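PDB 4WT7: ABC transporter substrate binding protein (Ribose) from Agrobacterium vitis S4, which binds the sugar alcohol D-allitol between its two lobes and probably serves as the carbohydrate-binding component of an ABC transporter. Local coordinates for residues 193-203 against 226-236; 124-135 against 295-303. All coordinates share one frame; numbering follows the deposited sequence.

Interaction 1 (193-203 against 226-236). With X9X (D-allitol), chain C.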
loop_
_atom_site.group_PDB
_atom_site.type_symbol
_atom_site.label_atom_id
_atom_site.label_comp_id
_atom_site.label_asym_id
_atom_site.label_seq_id
_atom_site.Cartn_x
_atom_site.Cartn_y
_atom_site.Cartn_z
ATOM N N ASP A 193 -6.751 11.474 2.267
ATOM C CA ASP A 193 -7.202 10.739 1.102
ATOM C C ASP A 193 -8.232 9.762 1.566
ATOM O O ASP A 193 -8.314 9.452 2.774
ATOM C CB ASP A 193 -6.058 10.003 0.326
ATOM C CG ASP A 193 -4.934 9.475 1.231
ATOM O OD1 ASP A 193 -4.618 10.120 2.255
ATOM O OD2 ASP A 193 -4.327 8.419 0.888
ATOM N N VAL A 194 -9.034 9.277 0.626
ATOM C CA VAL A 194 -10.116 8.360 0.990
ATOM C C VAL A 194 -10.194 7.139 0.100
ATOM O O VAL A 194 -9.663 7.118 -1.005
ATOM C CB VAL A 194 -11.502 9.050 0.899
ATOM C CG1 VAL A 194 -11.719 9.997 2.071
ATOM C CG2 VAL A 194 -11.650 9.760 -0.440
ATOM N N ILE A 195 -10.904 6.131 0.589
ATOM C CA ILE A 195 -11.326 5.005 -0.245
ATOM C C ILE A 195 -12.745 4.672 0.168
ATOM O O ILE A 195 -13.037 4.650 1.338
ATOM C CB ILE A 195 -10.479 3.751 0.015
ATOM C CG1 ILE A 195 -9.049 3.967 -0.460
ATOM C CG2 ILE A 195 -11.046 2.523 -0.708
ATOM C CD1 ILE A 195 -8.128 2.922 0.091
ATOM N N PRO A 196 -13.635 4.433 -0.799
ATOM C CA PRO A 196 -13.403 4.515 -2.252
ATOM C C PRO A 196 -13.589 5.953 -2.791
ATOM O O PRO A 196 -13.433 6.880 -2.006
ATOM C CB PRO A 196 -14.421 3.523 -2.815
ATOM C CG PRO A 196 -15.581 3.596 -1.836
ATOM C CD PRO A 196 -14.969 3.903 -0.467
ATOM N N ASN A 197 -13.851 6.139 -4.092
ATOM C CA ASN A 197 -13.935 7.489 -4.671
ATOM C C ASN A 197 -12.594 8.204 -4.579
ATOM O O ASN A 197 -12.521 9.440 -4.537
ATOM C CB ASN A 197 -14.990 8.361 -3.956
ATOM C CG ASN A 197 -15.291 9.665 -4.728
ATOM O OD1 ASN A 197 -15.378 9.653 -5.954
ATOM N ND2 ASN A 197 -15.404 10.784 -4.014
ATOM N N THR A 198 -11.519 7.430 -4.521
ATOM C CA THR A 198 -10.226 8.001 -4.197
ATOM C C THR A 198 -9.807 9.091 -5.215
ATOM O O THR A 198 -9.416 10.211 -4.821
ATOM C CB THR A 198 -9.187 6.922 -4.186
ATOM O OG1 THR A 198 -9.574 5.894 -3.252
ATOM C CG2 THR A 198 -7.810 7.491 -3.823
ATOM N N VAL A 199 -9.882 8.755 -6.514
ATOM C CA VAL A 199 -9.414 9.661 -7.569
ATOM C C VAL A 199 -10.202 10.997 -7.594
ATOM O O VAL A 199 -9.607 12.080 -7.514
ATOM C CB VAL A 199 -9.430 8.975 -8.956
ATOM C CG1 VAL A 199 -9.141 9.988 -10.066
ATOM C CG2 VAL A 199 -8.418 7.841 -9.001
ATOM N N GLN A 200 -11.532 10.899 -7.657
ATOM C CA GLN A 200 -12.392 12.072 -7.742
ATOM C C GLN A 200 -12.196 12.979 -6.537
ATOM O O GLN A 200 -12.139 14.198 -6.665
ATOM C CB GLN A 200 -13.865 11.649 -7.899
ATOM C CG GLN A 200 -14.099 10.863 -9.212
ATOM C CD GLN A 200 -15.580 10.581 -9.510
ATOM O OE1 GLN A 200 -16.462 10.708 -8.617
ATOM N NE2 GLN A 200 -15.867 10.204 -10.778
ATOM N N ASP A 201 -12.051 12.361 -5.372
ATOM C CA ASP A 201 -11.836 13.076 -4.121
ATOM C C ASP A 201 -10.475 13.763 -4.065
ATOM O O ASP A 201 -10.365 14.898 -3.583
ATOM C CB ASP A 201 -11.916 12.116 -2.930
ATOM C CG ASP A 201 -11.626 12.823 -1.624
ATOM O OD1 ASP A 201 -12.560 13.442 -1.081
ATOM O OD2 ASP A 201 -10.448 12.814 -1.180
ATOM N N ALA A 202 -9.432 13.056 -4.512
ATOM C CA ALA A 202 -8.087 13.599 -4.472
ATOM C C ALA A 202 -8.000 14.783 -5.464
ATOM O O ALA A 202 -7.447 15.854 -5.159
ATOM C CB ALA A 202 -7.062 12.499 -4.819
ATOM N N PHE A 203 -8.591 14.591 -6.632
ATOM C CA PHE A 203 -8.727 15.666 -7.612
ATOM C C PHE A 203 -9.359 16.953 -7.006
ATOM O O PHE A 203 -8.848 18.069 -7.173
ATOM C CB PHE A 203 -9.590 15.159 -8.753
ATOM C CG PHE A 203 -9.672 16.094 -9.904
ATOM C CD1 PHE A 203 -10.576 17.132 -9.892
ATOM C CD2 PHE A 203 -8.836 15.937 -10.979
ATOM C CE1 PHE A 203 -10.655 17.996 -10.959
ATOM C CE2 PHE A 203 -8.893 16.796 -12.044
ATOM C CZ PHE A 203 -9.798 17.826 -12.040
ATOM N N TRP A 226 0.339 6.020 -1.230
ATOM C CA TRP A 226 0.029 5.084 -2.289
ATOM C C TRP A 226 -0.432 5.920 -3.482
ATOM O O TRP A 226 -0.687 7.097 -3.332
ATOM C CB TRP A 226 -1.024 4.063 -1.861
ATOM C CG TRP A 226 -2.304 4.672 -1.407
ATOM C CD1 TRP A 226 -2.478 5.555 -0.372
ATOM C CD2 TRP A 226 -3.593 4.423 -1.940
ATOM N NE1 TRP A 226 -3.805 5.898 -0.250
ATOM C CE2 TRP A 226 -4.517 5.208 -1.194
ATOM C CE3 TRP A 226 -4.076 3.618 -2.955
ATOM C CZ2 TRP A 226 -5.890 5.214 -1.476
ATOM C CZ3 TRP A 226 -5.428 3.616 -3.224
ATOM C CH2 TRP A 226 -6.317 4.410 -2.496
ATOM N N ASP A 227 -0.593 5.314 -4.643
ATOM C CA ASP A 227 -0.545 6.106 -5.873
ATOM C C ASP A 227 -1.888 6.475 -6.532
ATOM O O ASP A 227 -1.908 7.240 -7.481
ATOM C CB ASP A 227 0.476 5.512 -6.853
ATOM C CG ASP A 227 0.019 4.207 -7.515
ATOM O OD1 ASP A 227 -1.080 3.698 -7.192
ATOM O OD2 ASP A 227 0.802 3.713 -8.373
ATOM N N ILE A 228 -3.004 5.981 -5.996
ATOM C CA ILE A 228 -4.300 6.356 -6.529
ATOM C C ILE A 228 -4.681 7.804 -6.188
ATOM O O ILE A 228 -5.189 8.523 -7.071
ATOM C CB ILE A 228 -5.374 5.315 -6.126
ATOM C CG1 ILE A 228 -4.931 3.920 -6.611
ATOM C CG2 ILE A 228 -6.717 5.651 -6.709
ATOM C CD1 ILE A 228 -4.479 3.866 -8.101
ATOM N N PRO A 229 -4.411 8.265 -4.949
ATOM C CA PRO A 229 -4.580 9.716 -4.711
ATOM C C PRO A 229 -3.596 10.513 -5.584
ATOM O O PRO A 229 -3.927 11.603 -6.118
ATOM C CB PRO A 229 -4.231 9.885 -3.241
ATOM C CG PRO A 229 -4.452 8.508 -2.641
ATOM C CD PRO A 229 -4.158 7.512 -3.710
ATOM N N GLN A 230 -2.395 9.960 -5.754
ATOM C CA GLN A 230 -1.419 10.569 -6.646
ATOM C C GLN A 230 -2.048 10.812 -8.015
ATOM O O GLN A 230 -1.882 11.877 -8.589
ATOM C CB GLN A 230 -0.146 9.728 -6.763
ATOM C CG GLN A 230 0.972 10.362 -7.591
ATOM C CD GLN A 230 2.152 9.397 -7.806
ATOM O OE1 GLN A 230 2.091 8.211 -7.448
ATOM N NE2 GLN A 230 3.222 9.909 -8.401
ATOM N N LEU A 231 -2.757 9.813 -8.531
ATOM C CA LEU A 231 -3.416 9.908 -9.839
ATOM C C LEU A 231 -4.417 11.078 -9.874
ATOM O O LEU A 231 -4.380 11.900 -10.774
ATOM C CB LEU A 231 -4.148 8.600 -10.141
ATOM C CG LEU A 231 -4.925 8.441 -11.456
ATOM C CD1 LEU A 231 -4.057 8.849 -12.640
ATOM C CD2 LEU A 231 -5.415 6.968 -11.591
ATOM N N GLY A 232 -5.299 11.152 -8.883
ATOM C CA GLY A 232 -6.158 12.316 -8.722
ATOM C C GLY A 232 -5.415 13.652 -8.670
ATOM O O GLY A 232 -5.776 14.601 -9.362
ATOM N N ALA A 233 -4.402 13.719 -7.812
ATOM C CA ALA A 233 -3.523 14.872 -7.684
ATOM C C ALA A 233 -2.960 15.335 -9.029
ATOM O O ALA A 233 -3.047 16.514 -9.367
ATOM C CB ALA A 233 -2.381 14.534 -6.729
ATOM N N THR A 234 -2.382 14.392 -9.765
ATOM C CA THR A 234 -1.690 14.674 -11.014
ATOM C C THR A 234 -2.674 15.277 -12.020
ATOM O O THR A 234 -2.420 16.328 -12.626
ATOM C CB THR A 234 -1.041 13.372 -11.541
ATOM O OG1 THR A 234 -0.141 12.887 -10.540
ATOM C CG2 THR A 234 -0.278 13.599 -12.842
ATOM N N GLN A 235 -3.822 14.628 -12.153
ATOM C CA GLN A 235 -4.873 15.150 -13.001
ATOM C C GLN A 235 -5.259 16.576 -12.607
ATOM O O GLN A 235 -5.404 17.422 -13.492
ATOM C CB GLN A 235 -6.102 14.254 -12.935
ATOM C CG GLN A 235 -5.871 12.865 -13.471
ATOM C CD GLN A 235 -6.990 11.903 -13.092
ATOM O OE1 GLN A 235 -7.926 12.278 -12.396
ATOM N NE2 GLN A 235 -6.890 10.659 -13.549
ATOM N N ALA A 236 -5.424 16.846 -11.302
ATOM C CA ALA A 236 -5.879 18.173 -10.887
ATOM C C ALA A 236 -4.820 19.209 -11.264
ATOM O O ALA A 236 -5.160 20.314 -11.660
ATOM C CB ALA A 236 -6.202 18.225 -9.363
HETATM O OAA X9X C . -4.201 1.252 2.691
HETATM C CAG X9X C . -4.164 1.883 1.462
HETATM C CAI X9X C . -3.100 1.490 0.491
HETATM O OAC X9X C . -1.829 1.949 0.887
HETATM C CAK X9X C . -3.156 0.022 0.185
HETATM O OAE X9X C . -4.455 -0.226 -0.192
HETATM C CAL X9X C . -2.285 -0.341 -1.019
HETATM O OAF X9X C . -2.628 0.405 -2.135
HETATM C CAJ X9X C . -0.785 -0.351 -0.804
HETATM O OAD X9X C . -0.196 0.901 -0.884
HETATM C CAH X9X C . -0.303 -1.073 0.437
HETATM O OAB X9X C . 0.982 -1.650 0.340
#
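The indole N-H of W226 is held by the carboxylate of D193, NE1 to OD2 at 2.8 Å; the oxygen is met nearly along its C-O axis and lies 23° out of the ring plane. The other carboxylate oxygen, OD1, accepts from the backbone N of G160, so both carboxylate oxygens are engaged. A chi1 of 57° places the indole of W226 between P229 and the ligand: CD of P229 sits 3.4 Å above the centre of one face, and CAI of D-allitol lies over the opposite face, displaced toward its rim. A ligand carbon lying over an aromatic face is familiar from carbohydrate-binding proteins; here the ring is carried just ahead of I228 and P229 of helix 227-240. I195 leans obliquely on the six-membered ring, CG1 to CH2 of W226 at 3.4 Å. Behind it, helices 198-203 and 227-236 cross at -46° with their axes 7.1 Å apart, close because G232 lets the backbone of V199 approach. V199 is a knob among I228, L231, G232 and Q235, its CG2 touching CG2 of I228 at 3.6 Å. Farther along, CB of A236 lies over one face of the F203 ring, 4.1 Å from its centroid, in a CH-pi contact, while CB of Q235 meets the ring edge.

Interaction 2 (124-135 against 295-303)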
loop_
_atom_site.group_PDB
_atom_site.type_symbol
_atom_site.label_atom_id
_atom_site.label_comp_id
_atom_site.label_asym_id
_atom_site.label_seq_id
_atom_site.Cartn_x
_atom_site.Cartn_y
_atom_site.Cartn_z
ATOM N N SER A 124 1.231 -7.793 16.237
ATOM C CA SER A 124 1.794 -8.720 17.203
ATOM C C SER A 124 1.203 -10.112 17.125
ATOM O O SER A 124 1.798 -11.086 17.621
ATOM C CB SER A 124 1.496 -8.201 18.613
ATOM O OG SER A 124 2.461 -7.250 18.960
ATOM N N HIS A 125 0.003 -10.192 16.559
ATOM C CA HIS A 125 -0.770 -11.432 16.534
ATOM C C HIS A 125 -0.551 -12.167 15.232
ATOM O O HIS A 125 -1.020 -13.304 15.048
ATOM C CB HIS A 125 -2.245 -11.145 16.767
ATOM C CG HIS A 125 -2.477 -10.333 18.003
ATOM N ND1 HIS A 125 -2.012 -10.734 19.239
ATOM C CD2 HIS A 125 -3.043 -9.117 18.184
ATOM C CE1 HIS A 125 -2.289 -9.797 20.131
ATOM N NE2 HIS A 125 -2.930 -8.818 19.519
ATOM N N SER A 126 0.181 -11.539 14.323
ATOM C CA SER A 126 0.520 -12.205 13.102
ATOM C C SER A 126 1.813 -12.969 13.292
ATOM O O SER A 126 2.716 -12.443 13.918
ATOM C CB SER A 126 0.698 -11.176 11.996
ATOM O OG SER A 126 1.039 -11.818 10.781
ATOM N N LEU A 127 1.906 -14.181 12.734
ATOM C CA LEU A 127 3.146 -14.972 12.699
ATOM C C LEU A 127 4.101 -14.497 11.619
ATOM O O LEU A 127 5.311 -14.745 11.677
ATOM C CB LEU A 127 2.822 -16.439 12.421
ATOM C CG LEU A 127 2.108 -17.033 13.643
ATOM C CD1 LEU A 127 1.383 -18.318 13.309
ATOM C CD2 LEU A 127 3.134 -17.218 14.714
ATOM N N ASN A 128 3.562 -13.829 10.609
ATOM C CA ASN A 128 4.407 -13.387 9.538
ATOM C C ASN A 128 3.686 -12.354 8.675
ATOM O O ASN A 128 2.552 -12.568 8.252
ATOM C CB ASN A 128 4.825 -14.617 8.717
ATOM C CG ASN A 128 5.492 -14.255 7.412
ATOM O OD1 ASN A 128 4.868 -14.297 6.344
ATOM N ND2 ASN A 128 6.744 -13.877 7.486
ATOM N N ASN A 129 4.352 -11.227 8.481
ATOM C CA ASN A 129 3.797 -10.088 7.728
ATOM C C ASN A 129 4.610 -9.994 6.448
ATOM O O ASN A 129 5.836 -9.749 6.496
ATOM C CB ASN A 129 3.911 -8.787 8.564
ATOM C CG ASN A 129 3.397 -7.552 7.827
ATOM O OD1 ASN A 129 2.602 -7.654 6.865
ATOM N ND2 ASN A 129 3.885 -6.375 8.239
ATOM N N SER A 130 3.952 -10.306 5.326
ATOM C CA SER A 130 4.509 -10.081 3.993
ATOM C C SER A 130 4.254 -8.633 3.584
ATOM O O SER A 130 3.120 -8.178 3.556
ATOM C CB SER A 130 3.893 -11.031 2.954
ATOM O OG SER A 130 4.181 -12.382 3.237
ATOM N N THR A 131 5.323 -7.915 3.266
ATOM C CA THR A 131 5.237 -6.489 3.114
ATOM C C THR A 131 6.499 -6.052 2.400
ATOM O O THR A 131 7.510 -6.750 2.479
ATOM C CB THR A 131 5.105 -5.805 4.511
ATOM O OG1 THR A 131 4.799 -4.423 4.365
ATOM C CG2 THR A 131 6.406 -5.917 5.330
ATOM N N SER A 132 6.446 -4.947 1.660
ATOM C CA SER A 132 7.679 -4.332 1.188
ATOM C C SER A 132 8.443 -3.854 2.419
ATOM O O SER A 132 7.858 -3.744 3.484
ATOM C CB SER A 132 7.371 -3.122 0.276
ATOM O OG SER A 132 6.703 -3.523 -0.915
ATOM N N ASP A 133 9.730 -3.557 2.272
ATOM C CA ASP A 133 10.486 -2.873 3.299
ATOM C C ASP A 133 10.123 -1.399 3.170
ATOM O O ASP A 133 10.745 -0.660 2.397
ATOM C CB ASP A 133 11.975 -3.069 3.082
ATOM C CG ASP A 133 12.834 -2.170 3.941
ATOM O OD1 ASP A 133 12.334 -1.221 4.584
ATOM O OD2 ASP A 133 14.064 -2.439 3.992
ATOM N N ASN A 134 9.111 -0.997 3.921
ATOM C CA ASN A 134 8.564 0.345 3.813
ATOM C C ASN A 134 9.432 1.456 4.380
ATOM O O ASN A 134 9.260 2.608 4.042
ATOM C CB ASN A 134 7.160 0.361 4.395
ATOM C CG ASN A 134 6.209 -0.344 3.485
ATOM O OD1 ASN A 134 5.985 0.108 2.369
ATOM N ND2 ASN A 134 5.730 -1.499 3.898
ATOM N N TRP A 135 10.419 1.103 5.179
ATOM C CA TRP A 135 11.396 2.095 5.573
ATOM C C TRP A 135 12.216 2.525 4.355
ATOM O O TRP A 135 12.418 3.729 4.115
ATOM C CB TRP A 135 12.255 1.525 6.678
ATOM C CG TRP A 135 11.452 1.287 7.932
ATOM C CD1 TRP A 135 11.178 2.213 8.889
ATOM C CD2 TRP A 135 10.814 0.070 8.359
ATOM N NE1 TRP A 135 10.443 1.662 9.876
ATOM C CE2 TRP A 135 10.204 0.336 9.589
ATOM C CE3 TRP A 135 10.738 -1.234 7.837
ATOM C CZ2 TRP A 135 9.465 -0.628 10.306
ATOM C CZ3 TRP A 135 10.014 -2.202 8.551
ATOM C CH2 TRP A 135 9.389 -1.888 9.771
ATOM N N LEU A 295 8.536 -19.249 10.986
ATOM C CA LEU A 295 8.674 -18.148 10.058
ATOM C C LEU A 295 9.320 -16.980 10.723
ATOM O O LEU A 295 9.092 -16.749 11.896
ATOM C CB LEU A 295 7.294 -17.678 9.613
ATOM C CG LEU A 295 6.461 -18.753 8.925
ATOM C CD1 LEU A 295 5.106 -18.182 8.538
ATOM C CD2 LEU A 295 7.201 -19.320 7.714
ATOM N N PRO A 296 10.065 -16.193 9.951
ATOM C CA PRO A 296 10.462 -14.855 10.400
ATOM C C PRO A 296 9.219 -14.007 10.606
ATOM O O PRO A 296 8.208 -14.291 9.954
ATOM C CB PRO A 296 11.276 -14.310 9.224
ATOM C CG PRO A 296 10.833 -15.119 8.028
ATOM C CD PRO A 296 10.389 -16.449 8.538
ATOM N N ARG A 297 9.274 -12.993 11.466
ATOM C CA ARG A 297 8.102 -12.157 11.725
ATOM C C ARG A 297 7.706 -11.344 10.494
ATOM O O ARG A 297 6.547 -11.044 10.303
ATOM C CB ARG A 297 8.374 -11.161 12.854
ATOM C CG ARG A 297 8.802 -11.794 14.181
ATOM C CD ARG A 297 7.651 -12.525 14.844
ATOM N NE ARG A 297 6.586 -11.604 15.227
ATOM C CZ ARG A 297 5.402 -11.980 15.696
ATOM N NH1 ARG A 297 4.470 -11.067 15.985
ATOM N NH2 ARG A 297 5.140 -13.264 15.883
ATOM N N GLU A 298 8.672 -10.939 9.680
ATOM C CA GLU A 298 8.300 -10.205 8.456
ATOM C C GLU A 298 9.080 -10.820 7.310
ATOM O O GLU A 298 10.159 -11.367 7.540
ATOM C CB GLU A 298 8.583 -8.700 8.600
ATOM C CG GLU A 298 7.930 -8.036 9.849
ATOM C CD GLU A 298 7.390 -6.620 9.594
ATOM O OE1 GLU A 298 8.070 -5.789 8.927
ATOM O OE2 GLU A 298 6.266 -6.326 10.073
ATOM N N SER A 299 8.517 -10.743 6.101
ATOM C CA SER A 299 9.145 -11.227 4.872
ATOM C C SER A 299 9.028 -10.116 3.833
ATOM O O SER A 299 7.922 -9.757 3.440
ATOM C CB SER A 299 8.447 -12.502 4.397
ATOM O OG SER A 299 8.603 -13.508 5.395
ATOM N N TYR A 300 10.156 -9.554 3.411
ATOM C CA TYR A 300 10.138 -8.373 2.554
ATOM C C TYR A 300 10.270 -8.718 1.111
ATOM O O TYR A 300 11.117 -9.508 0.724
ATOM C CB TYR A 300 11.240 -7.385 2.963
ATOM C CG TYR A 300 11.098 -6.963 4.422
ATOM C CD1 TYR A 300 10.027 -6.196 4.833
ATOM C CD2 TYR A 300 12.029 -7.350 5.378
ATOM C CE1 TYR A 300 9.881 -5.823 6.157
ATOM C CE2 TYR A 300 11.897 -6.985 6.696
ATOM C CZ TYR A 300 10.827 -6.220 7.085
ATOM O OH TYR A 300 10.664 -5.845 8.394
ATOM N N VAL A 301 9.404 -8.130 0.311
ATOM C CA VAL A 301 9.457 -8.304 -1.125
ATOM C C VAL A 301 9.978 -7.011 -1.726
ATOM O O VAL A 301 9.491 -5.929 -1.372
ATOM C CB VAL A 301 8.087 -8.567 -1.710
ATOM C CG1 VAL A 301 8.176 -8.504 -3.256
ATOM C CG2 VAL A 301 7.575 -9.908 -1.242
ATOM N N PRO A 302 10.963 -7.114 -2.635
ATOM C CA PRO A 302 11.600 -5.897 -3.108
ATOM C C PRO A 302 10.598 -4.959 -3.792
ATOM O O PRO A 302 9.590 -5.407 -4.338
ATOM C CB PRO A 302 12.657 -6.416 -4.091
ATOM C CG PRO A 302 13.008 -7.799 -3.546
ATOM C CD PRO A 302 11.675 -8.328 -3.070
ATOM N N ALA A 303 10.905 -3.668 -3.745
ATOM C CA ALA A 303 10.121 -2.614 -4.410
ATOM C C ALA A 303 11.047 -1.838 -5.308
ATOM O O ALA A 303 12.229 -1.812 -5.063
ATOM C CB ALA A 303 9.526 -1.677 -3.401
HETATM O O HOH W 1 2.817 -14.207 16.924
HETATM O O HOH W 2 4.343 -10.558 12.429
HETATM O O HOH W 3 6.694 -16.437 13.184
HETATM O O HOH W 4 6.947 -5.076 -3.322
HETATM O O HOH W 5 10.929 -4.095 -0.225
#
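N128 reaches across to two acceptors with one amide nitrogen: ND2 gives a hydrogen bond to S299 OG at 2.8 Å and another to P296 O at 2.9 Å, both close to the amide plane. Its OD1 accepts from N285, which leaves little freedom for the amide to turn. Beside it, strands 129-131 and 298-300 pair in parallel at the edge of the sheet, through N129 N to R297 O, S299 N to N129 O, T131 N to S299 O and V301 N to T131 O. On the face bearing N129, E298, T131 and Y300, the N129 amide donates from ND2 to OE2 of E298 at 3.0 Å, arriving from above the carboxylate plane; OE1 uses its anti lone pair for the hydroxyl of Y300. CG2 of T131 packs alongside that tyrosine, 3.6 Å from CE1. The flanks are looser and wet. R297, bent at chi2 and chi3, folds back to donate from NH1 to S124 O at 3.1 Å, and separate waters join S126 O to R297 O, L127 O to L295 O and D133 N to V301 O. Two hydrogen bonds on E298, one to each oxygen, would probably favour its ionised form and help to hold its carboxylate over the strand pair.

Overall arrangement
Interaction 1 and interaction 2 lie on opposite sides of the chain's centre, about 27 Å between their centres, and together illustrate how chemistry follows place in a two-lobed periplasmic binding protein. The 193-203/226-236 contact is buried, joining two neighbouring helices of one lobe largely through apolar packing, with a single hydrogen bond between its segments. The 124-135/295-303 contact is partly buried and far more polar: it adds an outermost strand, 298-300, to the parallel sheet of the other lobe, with waters along its margins. In sequence the first is nested within the loop closed by the second. Both approach the sugar site: W226 lines the allitol pocket directly, whereas T131 and S132 hydrogen-bond the pocket residues D120 and Q273.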